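Local structure of catalase (Bacillus pumilus, 4QOL) at residues T169-T179 with A459-Y470. The protein breaks down hydrogen peroxide to water and oxygen at a heme group, and also shows peroxidase-like reactivity toward phenolic substrates. Sequence-based numbering, arbitrary orientation.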
ATOM      1  N   THR A 169     -21.688  -9.962 -28.620  1.00 16.06           N
ATOM      2  CA  THR A 169     -22.349 -10.877 -29.584  1.00 16.47           C
ATOM      3  C   THR A 169     -22.298 -12.352 -29.180  1.00 15.64           C
ATOM      4  O   THR A 169     -23.239 -13.107 -29.443  1.00 17.26           O
ATOM      5  CB  THR A 169     -21.788 -10.706 -31.027  1.00 16.43           C
ATOM      6  OG1 THR A 169     -20.391 -10.953 -31.085  1.00 17.27           O
ATOM      7  CG2 THR A 169     -22.153  -9.343 -31.562  1.00 17.85           C
ATOM      8  N   LEU A 170     -21.176 -12.740 -28.550  1.00 16.06           N
ATOM      9  CA  LEU A 170     -20.923 -14.034 -28.014  1.00 15.30           C
ATOM     10  C   LEU A 170     -21.554 -14.279 -26.611  1.00 16.32           C
ATOM     11  O   LEU A 170     -21.470 -15.404 -26.068  1.00 15.17           O
ATOM     12  CB  LEU A 170     -19.449 -14.332 -27.995  1.00 15.91           C
ATOM     13  CG  LEU A 170     -18.786 -14.370 -29.399  1.00 16.90           C
ATOM     14  CD1 LEU A 170     -17.283 -14.475 -29.271  1.00 16.93           C
ATOM     15  CD2 LEU A 170     -19.333 -15.564 -30.179  1.00 18.01           C
ATOM     16  N   THR A 171     -22.248 -13.260 -26.133  1.00 15.99           N
ATOM     17  CA  THR A 171     -22.910 -13.212 -24.815  1.00 15.30           C
ATOM     18  C   THR A 171     -24.281 -12.664 -25.098  1.00 15.19           C
ATOM     19  O   THR A 171     -24.650 -11.559 -24.716  1.00 15.12           O
ATOM     20  CB  THR A 171     -22.099 -12.307 -23.873  1.00 16.13           C
ATOM     21  OG1 THR A 171     -20.743 -12.777 -23.858  1.00 18.02           O
ATOM     22  CG2 THR A 171     -22.646 -12.287 -22.478  1.00 16.66           C
ATOM     23  N   PRO A 172     -25.143 -13.516 -25.772  1.00 16.03           N
ATOM     24  CA  PRO A 172     -26.432 -13.022 -26.281  1.00 16.40           C
ATOM     25  C   PRO A 172     -27.434 -12.615 -25.189  1.00 15.29           C
ATOM     26  O   PRO A 172     -28.375 -11.884 -25.465  1.00 15.40           O
ATOM     27  CB  PRO A 172     -26.971 -14.214 -27.099  1.00 16.21           C
ATOM     28  CG  PRO A 172     -26.257 -15.412 -26.489  1.00 16.15           C
ATOM     29  CD  PRO A 172     -24.869 -14.883 -26.185  1.00 16.19           C
ATOM     30  N   GLU A 173     -27.202 -12.982 -23.926  1.00 15.53           N
ATOM     31  CA  GLU A 173     -28.002 -12.389 -22.866  1.00 16.41           C
ATOM     32  C   GLU A 173     -27.883 -10.845 -22.750  1.00 17.10           C
ATOM     33  O   GLU A 173     -28.702 -10.219 -22.052  1.00 17.66           O
ATOM     34  CB  GLU A 173     -27.686 -13.074 -21.528  1.00 17.54           C
ATOM     35  CG  GLU A 173     -26.260 -12.885 -21.013  1.00 18.30           C
ATOM     36  CD  GLU A 173     -25.399 -14.077 -21.358  1.00 21.64           C
ATOM     37  OE1 GLU A 173     -25.403 -14.531 -22.562  1.00 20.07           O
ATOM     38  OE2 GLU A 173     -24.672 -14.548 -20.471  1.00 20.87           O
ATOM     39  N   SER A 174     -26.882 -10.269 -23.427  1.00 15.50           N
ATOM     40  CA  SER A 174     -26.663  -8.830 -23.452  1.00 16.61           C
ATOM     41  C   SER A 174     -27.643  -8.069 -24.354  1.00 15.31           C
ATOM     42  O   SER A 174     -27.704  -6.844 -24.338  1.00 13.71           O
ATOM     43  CB  SER A 174     -25.231  -8.528 -23.958  1.00 16.40           C
ATOM     44  OG  SER A 174     -24.999  -8.937 -25.337  1.00 15.35           O
ATOM     45  N   THR A 175     -28.450  -8.806 -25.125  1.00 14.96           N
ATOM     46  CA  THR A 175     -29.262  -8.183 -26.180  1.00 15.66           C
ATOM     47  C   THR A 175     -30.290  -7.177 -25.619  1.00 14.26           C
ATOM     48  O   THR A 175     -30.493  -6.079 -26.193  1.00 15.47           O
ATOM     49  CB  THR A 175     -29.988  -9.288 -26.998  1.00 15.59           C
ATOM     50  OG1 THR A 175     -29.023 -10.221 -27.498  1.00 14.48           O
ATOM     51  CG2 THR A 175     -30.709  -8.718 -28.116  1.00 16.11           C
ATOM     52  N   HIS A 176     -30.970  -7.529 -24.534  1.00 15.22           N
ATOM     53  CA  HIS A 176     -31.882  -6.587 -23.904  1.00 15.21           C
ATOM     54  C   HIS A 176     -31.157  -5.294 -23.453  1.00 16.27           C
ATOM     55  O   HIS A 176     -31.589  -4.184 -23.797  1.00 16.96           O
ATOM     56  CB  HIS A 176     -32.635  -7.272 -22.751  1.00 15.33           C
ATOM     57  CG  HIS A 176     -33.807  -6.491 -22.233  1.00 16.05           C
ATOM     58  ND1 HIS A 176     -34.443  -6.818 -21.039  1.00 16.91           N
ATOM     59  CD2 HIS A 176     -34.488  -5.444 -22.750  1.00 16.23           C
ATOM     60  CE1 HIS A 176     -35.422  -5.962 -20.828  1.00 17.40           C
ATOM     61  NE2 HIS A 176     -35.466  -5.114 -21.850  1.00 16.98           N
ATOM     62  N   MET A 177     -30.037  -5.426 -22.741  1.00 15.40           N
ATOM     63  CA  MET A 177     -29.321  -4.268 -22.314  1.00 16.88           C
ATOM     64  C   MET A 177     -28.913  -3.353 -23.455  1.00 16.46           C
ATOM     65  O   MET A 177     -29.027  -2.121 -23.357  1.00 18.16           O
ATOM     66  CB  MET A 177     -28.098  -4.651 -21.504  1.00 17.52           C
ATOM     67  CG  MET A 177     -27.290  -3.465 -21.023  1.00 18.26           C
ATOM     68  SD  MET A 177     -28.177  -2.617 -19.704  1.00 19.84           S
ATOM     69  CE  MET A 177     -26.820  -1.754 -18.879  1.00 17.22           C
ATOM     70  N   LEU A 178     -28.389  -3.959 -24.491  1.00 16.12           N
ATOM     71  CA  LEU A 178     -27.873  -3.160 -25.613  1.00 15.93           C
ATOM     72  C   LEU A 178     -29.013  -2.406 -26.309  1.00 15.97           C
ATOM     73  O   LEU A 178     -28.876  -1.301 -26.854  1.00 18.06           O
ATOM     74  CB  LEU A 178     -27.163  -4.041 -26.583  1.00 16.07           C
ATOM     75  CG  LEU A 178     -25.909  -4.695 -26.006  1.00 17.97           C
ATOM     76  CD1 LEU A 178     -25.339  -5.713 -26.984  1.00 19.01           C
ATOM     77  CD2 LEU A 178     -24.859  -3.631 -25.746  1.00 18.79           C
ATOM     78  N   THR A 179     -30.207  -2.984 -26.258  1.00 15.41           N
ATOM     79  CA  THR A 179     -31.399  -2.322 -26.790  1.00 15.57           C
ATOM     80  C   THR A 179     -31.845  -1.069 -26.001  1.00 16.75           C
ATOM     81  O   THR A 179     -32.452  -0.149 -26.586  1.00 18.22           O
ATOM     82  CB  THR A 179     -32.559  -3.340 -26.905  1.00 14.95           C
ATOM     83  OG1 THR A 179     -32.108  -4.440 -27.724  1.00 15.82           O
ATOM     84  CG2 THR A 179     -33.812  -2.732 -27.477  1.00 15.73           C
ATOM     85  N   ALA A 459     -24.170  -9.715 -34.455  1.00 17.33           N
ATOM     86  CA  ALA A 459     -24.960  -8.683 -33.776  1.00 16.99           C
ATOM     87  C   ALA A 459     -26.317  -8.467 -34.415  1.00 17.10           C
ATOM     88  O   ALA A 459     -27.364  -8.469 -33.734  1.00 17.79           O
ATOM     89  CB  ALA A 459     -24.197  -7.360 -33.758  1.00 16.76           C
ATOM     90  N   ILE A 460     -26.305  -8.357 -35.737  1.00 18.10           N
ATOM     91  CA  ILE A 460     -27.554  -8.252 -36.492  1.00 18.28           C
ATOM     92  C   ILE A 460     -28.507  -9.409 -36.226  1.00 19.44           C
ATOM     93  O   ILE A 460     -29.680  -9.230 -35.984  1.00 18.35           O
ATOM     94  CB  ILE A 460     -27.255  -8.146 -38.016  1.00 18.10           C
ATOM     95  CG1 ILE A 460     -26.644  -6.804 -38.312  1.00 17.27           C
ATOM     96  CG2 ILE A 460     -28.519  -8.341 -38.830  1.00 17.72           C
ATOM     97  CD1 ILE A 460     -25.960  -6.783 -39.644  1.00 17.18           C
ATOM     98  N   CYS A 461     -27.965 -10.623 -36.260  1.00 20.00           N
ATOM     99  CA  CYS A 461     -28.754 -11.807 -35.988  1.00 20.68           C
ATOM    100  C   CYS A 461     -29.334 -11.820 -34.591  1.00 19.90           C
ATOM    101  O   CYS A 461     -30.472 -12.257 -34.390  1.00 19.03           O
ATOM    102  CB  CYS A 461     -27.922 -13.056 -36.264  1.00 21.96           C
ATOM    103  SG  CYS A 461     -27.640 -13.205 -38.099  1.00 26.86           S
ATOM    104  N   ASN A 462     -28.567 -11.358 -33.596  1.00 18.43           N
ATOM    105  CA  ASN A 462     -29.146 -11.311 -32.255  1.00 18.08           C
ATOM    106  C   ASN A 462     -30.327 -10.351 -32.179  1.00 17.81           C
ATOM    107  O   ASN A 462     -31.315 -10.644 -31.531  1.00 17.93           O
ATOM    108  CB  ASN A 462     -28.051 -10.920 -31.203  1.00 17.16           C
ATOM    109  CG  ASN A 462     -27.024 -12.020 -30.951  1.00 18.06           C
ATOM    110  OD1 ASN A 462     -27.284 -13.173 -31.139  1.00 20.10           O
ATOM    111  ND2 ASN A 462     -25.880 -11.639 -30.420  1.00 16.46           N
ATOM    112  N   PHE A 463     -30.191  -9.180 -32.787  1.00 17.45           N
ATOM    113  CA  PHE A 463     -31.284  -8.197 -32.759  1.00 18.59           C
ATOM    114  C   PHE A 463     -32.455  -8.658 -33.652  1.00 19.10           C
ATOM    115  O   PHE A 463     -33.603  -8.418 -33.313  1.00 20.11           O
ATOM    116  CB  PHE A 463     -30.760  -6.807 -33.162  1.00 18.28           C
ATOM    117  CG  PHE A 463     -29.737  -6.265 -32.180  1.00 17.09           C
ATOM    118  CD1 PHE A 463     -30.066  -6.139 -30.873  1.00 18.27           C
ATOM    119  CD2 PHE A 463     -28.464  -5.835 -32.592  1.00 17.75           C
ATOM    120  CE1 PHE A 463     -29.163  -5.631 -29.942  1.00 18.60           C
ATOM    121  CE2 PHE A 463     -27.520  -5.299 -31.686  1.00 18.05           C
ATOM    122  CZ  PHE A 463     -27.893  -5.217 -30.344  1.00 18.56           C
ATOM    123  N   TYR A 464     -32.143  -9.446 -34.698  1.00 19.30           N
ATOM    124  CA  TYR A 464     -33.201 -10.041 -35.544  1.00 19.76           C
ATOM    125  C   TYR A 464     -34.073 -11.023 -34.684  1.00 19.21           C
ATOM    126  O   TYR A 464     -35.301 -11.045 -34.785  1.00 19.40           O
ATOM    127  CB  TYR A 464     -32.572 -10.767 -36.732  1.00 20.96           C
ATOM    128  CG  TYR A 464     -33.592 -11.119 -37.807  1.00 24.03           C
ATOM    129  CD1 TYR A 464     -34.370 -12.251 -37.688  1.00 24.95           C
ATOM    130  CD2 TYR A 464     -33.789 -10.264 -38.854  1.00 25.47           C
ATOM    131  CE1 TYR A 464     -35.329 -12.555 -38.637  1.00 28.91           C
ATOM    132  CE2 TYR A 464     -34.713 -10.553 -39.829  1.00 27.15           C
ATOM    133  CZ  TYR A 464     -35.488 -11.665 -39.701  1.00 28.40           C
ATOM    134  OH  TYR A 464     -36.399 -11.911 -40.705  1.00 34.12           O
ATOM    135  N   ARG A 465     -33.410 -11.824 -33.836  1.00 18.81           N
ATOM    136  CA  ARG A 465     -34.121 -12.754 -32.972  1.00 19.18           C
ATOM    137  C   ARG A 465     -34.961 -12.032 -31.966  1.00 18.91           C
ATOM    138  O   ARG A 465     -36.009 -12.570 -31.530  1.00 21.23           O
ATOM    139  CB  ARG A 465     -33.154 -13.667 -32.229  1.00 20.32           C
ATOM    140  CG  ARG A 465     -32.449 -14.630 -33.142  1.00 24.29           C
ATOM    141  CD  ARG A 465     -31.507 -15.544 -32.364  1.00 30.35           C
ATOM    142  NE  ARG A 465     -30.628 -16.174 -33.336  1.00 37.80           N
ATOM    143  CZ  ARG A 465     -29.353 -15.909 -33.658  1.00 42.07           C
ATOM    144  NH1 ARG A 465     -28.545 -15.040 -32.993  1.00 39.22           N
ATOM    145  NH2 ARG A 465     -28.836 -16.636 -34.660  1.00 44.11           N
ATOM    146  N   ALA A 466     -34.514 -10.878 -31.501  1.00 20.88           N
ATOM    147  CA  ALA A 466     -35.342 -10.009 -30.640  1.00 19.79           C
ATOM    148  C   ALA A 466     -36.595  -9.574 -31.414  1.00 20.71           C
ATOM    149  O   ALA A 466     -37.724  -9.750 -30.951  1.00 21.28           O
ATOM    150  CB  ALA A 466     -34.538  -8.789 -30.181  1.00 21.94           C
ATOM    151  N   ASP A 467     -36.404  -9.037 -32.594  1.00 19.06           N
ATOM    152  CA  ASP A 467     -37.535  -8.580 -33.421  1.00 19.68           C
ATOM    153  C   ASP A 467     -37.071  -8.472 -34.891  1.00 20.31           C
ATOM    154  O   ASP A 467     -36.042  -7.885 -35.188  1.00 19.44           O
ATOM    155  CB  ASP A 467     -38.093  -7.253 -32.860  1.00 20.07           C
ATOM    156  CG  ASP A 467     -39.215  -6.646 -33.707  1.00 22.92           C
ATOM    157  OD1 ASP A 467     -38.930  -6.139 -34.822  1.00 24.73           O
ATOM    158  OD2 ASP A 467     -40.373  -6.706 -33.272  1.00 27.36           O
ATOM    159  N   GLU A 468     -37.820  -9.098 -35.814  1.00 21.93           N
ATOM    160  CA  GLU A 468     -37.354  -9.168 -37.223  1.00 23.43           C
ATOM    161  C   GLU A 468     -37.213  -7.806 -37.867  1.00 23.26           C
ATOM    162  O   GLU A 468     -36.320  -7.647 -38.678  1.00 22.10           O
ATOM    163  CB  GLU A 468     -38.260  -9.990 -38.167  1.00 30.29           C
ATOM    164  CG  GLU A 468     -39.772  -9.740 -38.127  1.00 38.56           C
ATOM    165  CD  GLU A 468     -40.538 -10.621 -39.138  1.00 46.66           C
ATOM    166  OE1 GLU A 468     -39.924 -11.088 -40.137  1.00 51.48           O
ATOM    167  OE2 GLU A 468     -41.761 -10.851 -38.955  1.00 54.93           O
ATOM    168  N   ASP A 469     -38.081  -6.844 -37.514  1.00 21.94           N
ATOM    169  CA  ASP A 469     -37.991  -5.478 -38.030  1.00 24.31           C
ATOM    170  C   ASP A 469     -36.708  -4.760 -37.513  1.00 22.91           C
ATOM    171  O   ASP A 469     -35.972  -4.153 -38.288  1.00 22.76           O
ATOM    172  CB  ASP A 469     -39.233  -4.663 -37.644  1.00 26.53           C
ATOM    173  CG  ASP A 469     -39.230  -3.234 -38.229  1.00 32.68           C
ATOM    174  OD1 ASP A 469     -39.274  -3.076 -39.498  1.00 40.40           O
ATOM    175  OD2 ASP A 469     -39.228  -2.232 -37.447  1.00 33.14           O
ATOM    176  N   TYR A 470     -36.460  -4.898 -36.200  1.00 21.63           N
ATOM    177  CA  TYR A 470     -35.231  -4.413 -35.566  1.00 19.52           C
ATOM    178  C   TYR A 470     -34.031  -4.914 -36.348  1.00 18.74           C
ATOM    179  O   TYR A 470     -33.204  -4.125 -36.803  1.00 18.77           O
ATOM    180  CB  TYR A 470     -35.291  -4.952 -34.129  1.00 18.38           C
ATOM    181  CG  TYR A 470     -34.208  -4.513 -33.113  1.00 17.91           C
ATOM    182  CD1 TYR A 470     -33.239  -3.566 -33.414  1.00 17.45           C
ATOM    183  CD2 TYR A 470     -34.254  -5.020 -31.808  1.00 17.57           C
ATOM    184  CE1 TYR A 470     -32.303  -3.196 -32.498  1.00 17.50           C
ATOM    185  CE2 TYR A 470     -33.323  -4.635 -30.872  1.00 17.00           C
ATOM    186  CZ  TYR A 470     -32.354  -3.717 -31.211  1.00 16.45           C
ATOM    187  OH  TYR A 470     -31.445  -3.299 -30.227  1.00 17.41           O
TER
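N462 turns its carboxamide to the C-terminal end of helix 161-169 and gives an N-H to the carbonyl of its last residue: ND2 of N462 lies 3.2 Å from O of T169. The bond is fairly straight (157° at the hydrogen); it lies in the amide plane of N462 and meets a lone pair of the carbonyl, which favours one setting of the flat group. Asparagine suits this place, being short enough to stay close to its helix yet able to donate to a carbonyl. Beside it, CG2 of T169 packs on A459, whose small methyl lets helix 453-466 come close, while OG1 of T169 turns back to O of W165. T175 divides its two branches: OG1 donates to O of P172, whereas CG2, anti to the backbone N (OG1 at chi1 -55°), lies 3.8 Å from CD1 of F463. Helical segments 175-179 and 459-466 cross almost at right angles (-91°), joining the heme-bearing catalase core to the C-terminal helical domain of the catalase fold. Farther along, the F463 ring turns its CZ edge to CB of L178, 4.0 Å away, and CB of F463 covers one face of Y470. The phenol of Y470 reaches back to helix 175-181, its OH donating to OG1 of T179 at 2.8 Å; that hydroxyl in turn donates to O of T175. A valine in place of T179 would probably leave the buried Y470 hydroxyl without this acceptor. Helix 423-431 closes the T175 side through A425, and Y429 from the same helix stacks on Y470.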